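Local coordinates for Serine/threonine-protein kinase Tel1 (Chaetomium thermophilum, PDB 6SKY) that is a probable DNA-damage-sensing serine/threonine protein kinase that transfers phosphate from ATP to its target proteins and is thought to activate checkpoint signalling, at residues Pro1760-His1765 against Gln1825-Phe1830; Asp2840-Arg2843 against Gln2849-Ile2852. All blocks are in the same frame, centred on the assembly; numbering follows the deposited sequence.

In the fold
Contact 1 lies in an all-helical region, consistent with the alpha solenoid of this kinase. Contact 2 lies in the PI3/PI4-kinase region, on the opposite side of the chain's centre. Their centres are about 68 Å apart, and they share no helix or strand. Contact 1 is buried and joins helices 1762-1771 and 1815-1827, with 59 residues between its segments. Contact 2 is partly buried and local: a loop returns to helix 2832-2843 after a few residues. Each depends on tryptophan. Two indoles meet edge to face in contact 1. In contact 2 one indole meets a leucine and backbone atoms, with a salt bridge close by.

Contact 1: residues Pro1760-His1765 against Gln1825-Phe1830; sequences PNWSQH and QEWLNF
Trp1762 and Trp1827 meet because their first torsions send the two indoles toward each other. In Trp1762, CG is anti to the backbone N (chi1 168°), which carries the ring out from the first turn of helix 1762-1771. In Trp1827, CG is anti to the carbonyl carbon instead (chi1 -72°), and the ring reaches across from helix 1815-1827. The backbones stay well apart, with Trp1762 CA and Trp1827 CA 11.7 Å from each other. The side chains span that distance.

The rings form a T-shaped (edge-to-face) pair. Trp1762 supplies the edge and Trp1827 the face. The planes stand at 81°. The centroids of the Trp1762 five-membered ring and the Trp1827 six-membered ring are 5.2 Å apart. Trp1762 NE1 approaches Trp1827 CZ2 to 3.8 Å and sits over the rim of the ring rather than its middle. Beside it, Trp1762 CZ2 comes to 3.9 Å from Trp1827 CZ3.

Both indoles are buried among other residues of the fold. Leu1842 of helix 1836-1849 touches both rings, and Phe1798 meets Trp1762 with its plane inclined. Trp1827 NE1 makes a weak hydrogen bond to Ser1753 O, which gives this buried polar atom a partner.

With an alanine at Trp1827, the edge of Trp1762 would probably face a gap, and Ser1753 O would lose its indole donor.

No hydrogen bond joins the two segments. Contact 1 is thus aromatic packing between helices of this helical region, away from the nucleotide and magnesium sites. The N-H edge of Trp1762 is turned to the electron-rich face of Trp1827, so a modest electrostatic attraction probably adds to dispersion.

Contact 2: residues Asp2840-Arg2843 against Gln2849-Ile2852; sequences DSLR and QWSI. Residues 2849, 2850, 2851, 2852 of segment 2849-2852 come from a tag, linker or insertion.
Trp2850 directs the six-membered end of its indole at Leu2842 of helix 2832-2843. Its CG is anti to the carbonyl carbon (chi1 -70°), and the ring extends from the loop to the helix. Leu2842 CD2 lies well off the indole plane on one side, 4.2 Å from Trp2850 CH2. Leu2842 O sits at the edge of the indole, near its plane, 4.2 Å from Trp2850 CZ2. Arg2843 CA stands obliquely on the other side of the plane from the methyl, 4.5 Å from Trp2850 CZ2. These are loose van der Waals contacts, with no hydrogen bond between the segments.

Arg2843 uses its charged end elsewhere. Its NH1 forms a salt bridge with Asp2840 OD1 at 3.1 Å, on the syn side but tilted out of the carboxylate plane. Its NH2 pairs with Asp2900, so the guanidinium group links two acids. Leu2842 also packs on Ile2621 and Val2625 of helix 2616-2632, while Trp2850 rests on Ala2902 of helix 2898-2908 and meets Phe2784.

Residues 2849-2852, Trp2850 included, come from an insertion into the natural sequence. The contact is local packing of the loop between helices 2832-2843 and 2854-2860 on the first of them, within the PI3/PI4-kinase family fold, away from the nucleotide and magnesium sites.

Contact 1: residues Pro1760-His1765 against Gln1825-Phe1830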
loop_
_atom_site.group_PDB
_atom_site.type_symbol
_atom_site.label_atom_id
_atom_site.label_comp_id
_atom_site.label_asym_id
_atom_site.label_seq_id
_atom_site.Cartn_x
_atom_site.Cartn_y
_atom_site.Cartn_z
ATOM N N PRO A 1760 22.771 -33.487 -43.559
ATOM C CA PRO A 1760 23.425 -32.173 -43.601
ATOM C C PRO A 1760 23.644 -31.612 -44.995
ATOM O O PRO A 1760 24.279 -30.565 -45.141
ATOM C CB PRO A 1760 24.764 -32.435 -42.903
ATOM C CG PRO A 1760 24.522 -33.629 -42.065
ATOM C CD PRO A 1760 23.591 -34.480 -42.853
ATOM N N ASN A 1761 23.149 -32.288 -46.026
ATOM C CA ASN A 1761 23.264 -31.805 -47.394
ATOM C C ASN A 1761 21.900 -31.658 -48.052
ATOM O O ASN A 1761 21.779 -31.784 -49.268
ATOM C CB ASN A 1761 24.154 -32.726 -48.222
ATOM C CG ASN A 1761 25.605 -32.639 -47.823
ATOM O OD1 ASN A 1761 26.168 -33.584 -47.277
ATOM N ND2 ASN A 1761 26.223 -31.502 -48.098
ATOM N N TRP A 1762 20.864 -31.395 -47.259
ATOM C CA TRP A 1762 19.539 -31.186 -47.826
ATOM C C TRP A 1762 19.520 -29.959 -48.722
ATOM O O TRP A 1762 18.985 -29.992 -49.834
ATOM C CB TRP A 1762 18.512 -31.050 -46.706
ATOM C CG TRP A 1762 17.182 -30.546 -47.149
ATOM C CD1 TRP A 1762 16.220 -31.248 -47.791
ATOM C CD2 TRP A 1762 16.660 -29.230 -46.962
ATOM N NE1 TRP A 1762 15.134 -30.454 -48.025
ATOM C CE2 TRP A 1762 15.382 -29.207 -47.522
ATOM C CE3 TRP A 1762 17.157 -28.066 -46.378
ATOM C CZ2 TRP A 1762 14.595 -28.073 -47.519
ATOM C CZ3 TRP A 1762 16.376 -26.946 -46.377
ATOM C CH2 TRP A 1762 15.111 -26.955 -46.942
ATOM N N SER A 1763 20.116 -28.866 -48.251
ATOM C CA SER A 1763 20.081 -27.617 -48.999
ATOM C C SER A 1763 20.776 -27.753 -50.341
ATOM O O SER A 1763 20.281 -27.253 -51.351
ATOM C CB SER A 1763 20.725 -26.510 -48.178
ATOM O OG SER A 1763 21.887 -26.992 -47.538
ATOM N N GLN A 1764 21.916 -28.438 -50.376
ATOM C CA GLN A 1764 22.681 -28.562 -51.612
ATOM C C GLN A 1764 21.938 -29.395 -52.644
ATOM O O GLN A 1764 21.823 -29.004 -53.813
ATOM C CB GLN A 1764 24.041 -29.168 -51.300
ATOM C CG GLN A 1764 24.730 -29.785 -52.476
ATOM C CD GLN A 1764 25.942 -30.575 -52.060
ATOM O OE1 GLN A 1764 26.504 -30.347 -50.993
ATOM N NE2 GLN A 1764 26.347 -31.521 -52.894
ATOM N N HIS A 1765 21.409 -30.542 -52.224
ATOM C CA HIS A 1765 20.648 -31.387 -53.133
ATOM C C HIS A 1765 19.403 -30.676 -53.642
ATOM O O HIS A 1765 19.104 -30.715 -54.841
ATOM C CB HIS A 1765 20.276 -32.687 -52.432
ATOM C CG HIS A 1765 21.454 -33.461 -51.933
ATOM N ND1 HIS A 1765 22.680 -33.433 -52.561
ATOM C CD2 HIS A 1765 21.593 -34.286 -50.870
ATOM C CE1 HIS A 1765 23.526 -34.203 -51.901
ATOM N NE2 HIS A 1765 22.892 -34.730 -50.871
ATOM N N GLN A 1825 4.258 -28.827 -45.804
ATOM C CA GLN A 1825 3.307 -29.342 -44.829
ATOM C C GLN A 1825 3.910 -30.434 -43.963
ATOM O O GLN A 1825 3.394 -30.701 -42.876
ATOM C CB GLN A 1825 2.069 -29.874 -45.535
ATOM C CG GLN A 1825 1.434 -28.895 -46.484
ATOM C CD GLN A 1825 0.143 -29.421 -47.055
ATOM O OE1 GLN A 1825 -0.431 -30.373 -46.532
ATOM N NE2 GLN A 1825 -0.321 -28.810 -48.137
ATOM N N GLU A 1826 4.983 -31.069 -44.420
ATOM C CA GLU A 1826 5.692 -32.075 -43.645
ATOM C C GLU A 1826 6.973 -31.551 -43.024
ATOM O O GLU A 1826 7.359 -32.013 -41.948
ATOM C CB GLU A 1826 6.029 -33.275 -44.532
ATOM C CG GLU A 1826 4.821 -33.991 -45.088
ATOM C CD GLU A 1826 4.189 -34.925 -44.081
ATOM O OE1 GLU A 1826 4.936 -35.544 -43.299
ATOM O OE2 GLU A 1826 2.946 -35.039 -44.068
ATOM N N TRP A 1827 7.638 -30.604 -43.683
ATOM C CA TRP A 1827 8.904 -30.084 -43.184
ATOM C C TRP A 1827 8.729 -29.149 -42.001
ATOM O O TRP A 1827 9.607 -29.089 -41.138
ATOM C CB TRP A 1827 9.641 -29.349 -44.291
ATOM C CG TRP A 1827 10.195 -30.227 -45.327
ATOM C CD1 TRP A 1827 10.481 -31.543 -45.213
ATOM C CD2 TRP A 1827 10.536 -29.853 -46.659
ATOM N NE1 TRP A 1827 10.985 -32.021 -46.391
ATOM C CE2 TRP A 1827 11.026 -30.997 -47.298
ATOM C CE3 TRP A 1827 10.471 -28.659 -47.373
ATOM C CZ2 TRP A 1827 11.448 -30.985 -48.612
ATOM C CZ3 TRP A 1827 10.889 -28.649 -48.674
ATOM C CH2 TRP A 1827 11.373 -29.802 -49.282
ATOM N N LEU A 1828 7.633 -28.399 -41.948
ATOM C CA LEU A 1828 7.457 -27.449 -40.862
ATOM C C LEU A 1828 7.053 -28.120 -39.563
ATOM O O LEU A 1828 7.280 -27.548 -38.494
ATOM C CB LEU A 1828 6.429 -26.389 -41.249
ATOM C CG LEU A 1828 6.843 -25.428 -42.364
ATOM C CD1 LEU A 1828 5.726 -24.473 -42.670
ATOM C CD2 LEU A 1828 8.095 -24.671 -42.005
ATOM N N ASN A 1829 6.468 -29.309 -39.622
ATOM C CA ASN A 1829 6.087 -30.056 -38.425
ATOM C C ASN A 1829 7.155 -31.086 -38.075
ATOM O O ASN A 1829 6.893 -32.278 -37.991
ATOM C CB ASN A 1829 4.735 -30.724 -38.635
ATOM C CG ASN A 1829 3.625 -29.730 -38.870
ATOM O OD1 ASN A 1829 3.425 -28.810 -38.080
ATOM N ND2 ASN A 1829 2.901 -29.901 -39.964
ATOM N N PHE A 1830 8.379 -30.616 -37.862
ATOM C CA PHE A 1830 9.536 -31.502 -37.741
ATOM C C PHE A 1830 10.344 -31.137 -36.505
ATOM O O PHE A 1830 11.206 -30.257 -36.557
ATOM C CB PHE A 1830 10.397 -31.426 -38.989
ATOM C CG PHE A 1830 10.982 -32.733 -39.394
ATOM C CD1 PHE A 1830 10.375 -33.501 -40.365
ATOM C CD2 PHE A 1830 12.136 -33.201 -38.803
ATOM C CE1 PHE A 1830 10.907 -34.703 -40.742
ATOM C CE2 PHE A 1830 12.673 -34.405 -39.175
ATOM C CZ PHE A 1830 12.059 -35.156 -40.146
#

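Contact 2: residues Asp2840-Arg2843 against Gln2849-Ile2852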
loop_
_atom_site.group_PDB
_atom_site.type_symbol
_atom_site.label_atom_id
_atom_site.label_comp_id
_atom_site.label_asym_id
_atom_site.label_seq_id
_atom_site.Cartn_x
_atom_site.Cartn_y
_atom_site.Cartn_z
ATOM N N ASP A 2840 0.144 27.471 -13.983
ATOM C CA ASP A 2840 0.134 28.774 -13.334
ATOM C C ASP A 2840 0.989 29.770 -14.095
ATOM O O ASP A 2840 0.597 30.926 -14.265
ATOM C CB ASP A 2840 0.617 28.650 -11.895
ATOM C CG ASP A 2840 -0.472 28.186 -10.957
ATOM O OD1 ASP A 2840 -1.646 28.170 -11.377
ATOM O OD2 ASP A 2840 -0.158 27.837 -9.800
ATOM N N SER A 2841 2.168 29.349 -14.548
ATOM C CA SER A 2841 2.941 30.205 -15.436
ATOM C C SER A 2841 2.138 30.573 -16.668
ATOM O O SER A 2841 2.285 31.672 -17.205
ATOM C CB SER A 2841 4.231 29.516 -15.852
ATOM O OG SER A 2841 4.003 28.679 -16.968
ATOM N N LEU A 2842 1.298 29.660 -17.138
ATOM C CA LEU A 2842 0.397 29.982 -18.239
ATOM C C LEU A 2842 -0.663 30.995 -17.833
ATOM O O LEU A 2842 -1.185 31.716 -18.685
ATOM C CB LEU A 2842 -0.274 28.709 -18.742
ATOM C CG LEU A 2842 -0.774 28.735 -20.168
ATOM C CD1 LEU A 2842 0.387 29.116 -21.011
ATOM C CD2 LEU A 2842 -1.276 27.380 -20.545
ATOM N N ARG A 2843 -1.015 31.046 -16.549
ATOM C CA ARG A 2843 -2.088 31.927 -16.102
ATOM C C ARG A 2843 -1.683 33.394 -16.103
ATOM O O ARG A 2843 -2.550 34.265 -16.199
ATOM C CB ARG A 2843 -2.541 31.517 -14.705
ATOM C CG ARG A 2843 -3.921 31.980 -14.341
ATOM C CD ARG A 2843 -4.049 32.157 -12.842
ATOM N NE ARG A 2843 -3.854 30.919 -12.101
ATOM C CZ ARG A 2843 -4.841 30.106 -11.742
ATOM N NH1 ARG A 2843 -4.579 28.998 -11.065
ATOM N NH2 ARG A 2843 -6.089 30.400 -12.059
ATOM N N GLN A 2849 -5.382 32.913 -24.874
ATOM C CA GLN A 2849 -6.836 32.927 -24.813
ATOM C C GLN A 2849 -7.340 31.602 -24.263
ATOM O O GLN A 2849 -6.938 30.538 -24.734
ATOM C CB GLN A 2849 -7.441 33.169 -26.195
ATOM C CG GLN A 2849 -6.708 34.180 -27.042
ATOM C CD GLN A 2849 -6.842 35.592 -26.521
ATOM O OE1 GLN A 2849 -5.979 36.434 -26.755
ATOM N NE2 GLN A 2849 -7.933 35.861 -25.819
ATOM N N TRP A 2850 -8.229 31.669 -23.282
ATOM C CA TRP A 2850 -8.749 30.470 -22.646
ATOM C C TRP A 2850 -10.082 30.026 -23.213
ATOM O O TRP A 2850 -10.671 29.074 -22.704
ATOM C CB TRP A 2850 -8.873 30.686 -21.146
ATOM C CG TRP A 2850 -7.573 30.773 -20.487
ATOM C CD1 TRP A 2850 -6.824 31.883 -20.320
ATOM C CD2 TRP A 2850 -6.841 29.700 -19.909
ATOM N NE1 TRP A 2850 -5.667 31.577 -19.662
ATOM C CE2 TRP A 2850 -5.657 30.236 -19.396
ATOM C CE3 TRP A 2850 -7.076 28.335 -19.771
ATOM C CZ2 TRP A 2850 -4.710 29.458 -18.756
ATOM C CZ3 TRP A 2850 -6.141 27.572 -19.135
ATOM C CH2 TRP A 2850 -4.971 28.127 -18.639
ATOM N N SER A 2851 -10.570 30.693 -24.246
ATOM C CA SER A 2851 -11.701 30.223 -25.015
ATOM C C SER A 2851 -11.292 30.190 -26.473
ATOM O O SER A 2851 -10.197 30.614 -26.843
ATOM C CB SER A 2851 -12.931 31.110 -24.822
ATOM O OG SER A 2851 -13.937 30.776 -25.756
ATOM N N ILE A 2852 -12.180 29.683 -27.309
ATOM C CA ILE A 2852 -11.900 29.500 -28.724
ATOM C C ILE A 2852 -12.736 30.521 -29.483
ATOM O O ILE A 2852 -13.971 30.454 -29.489
ATOM C CB ILE A 2852 -12.173 28.056 -29.165
ATOM C CG1 ILE A 2852 -11.967 27.882 -30.664
ATOM C CG2 ILE A 2852 -13.546 27.587 -28.714
ATOM C CD1 ILE A 2852 -12.007 26.441 -31.087
#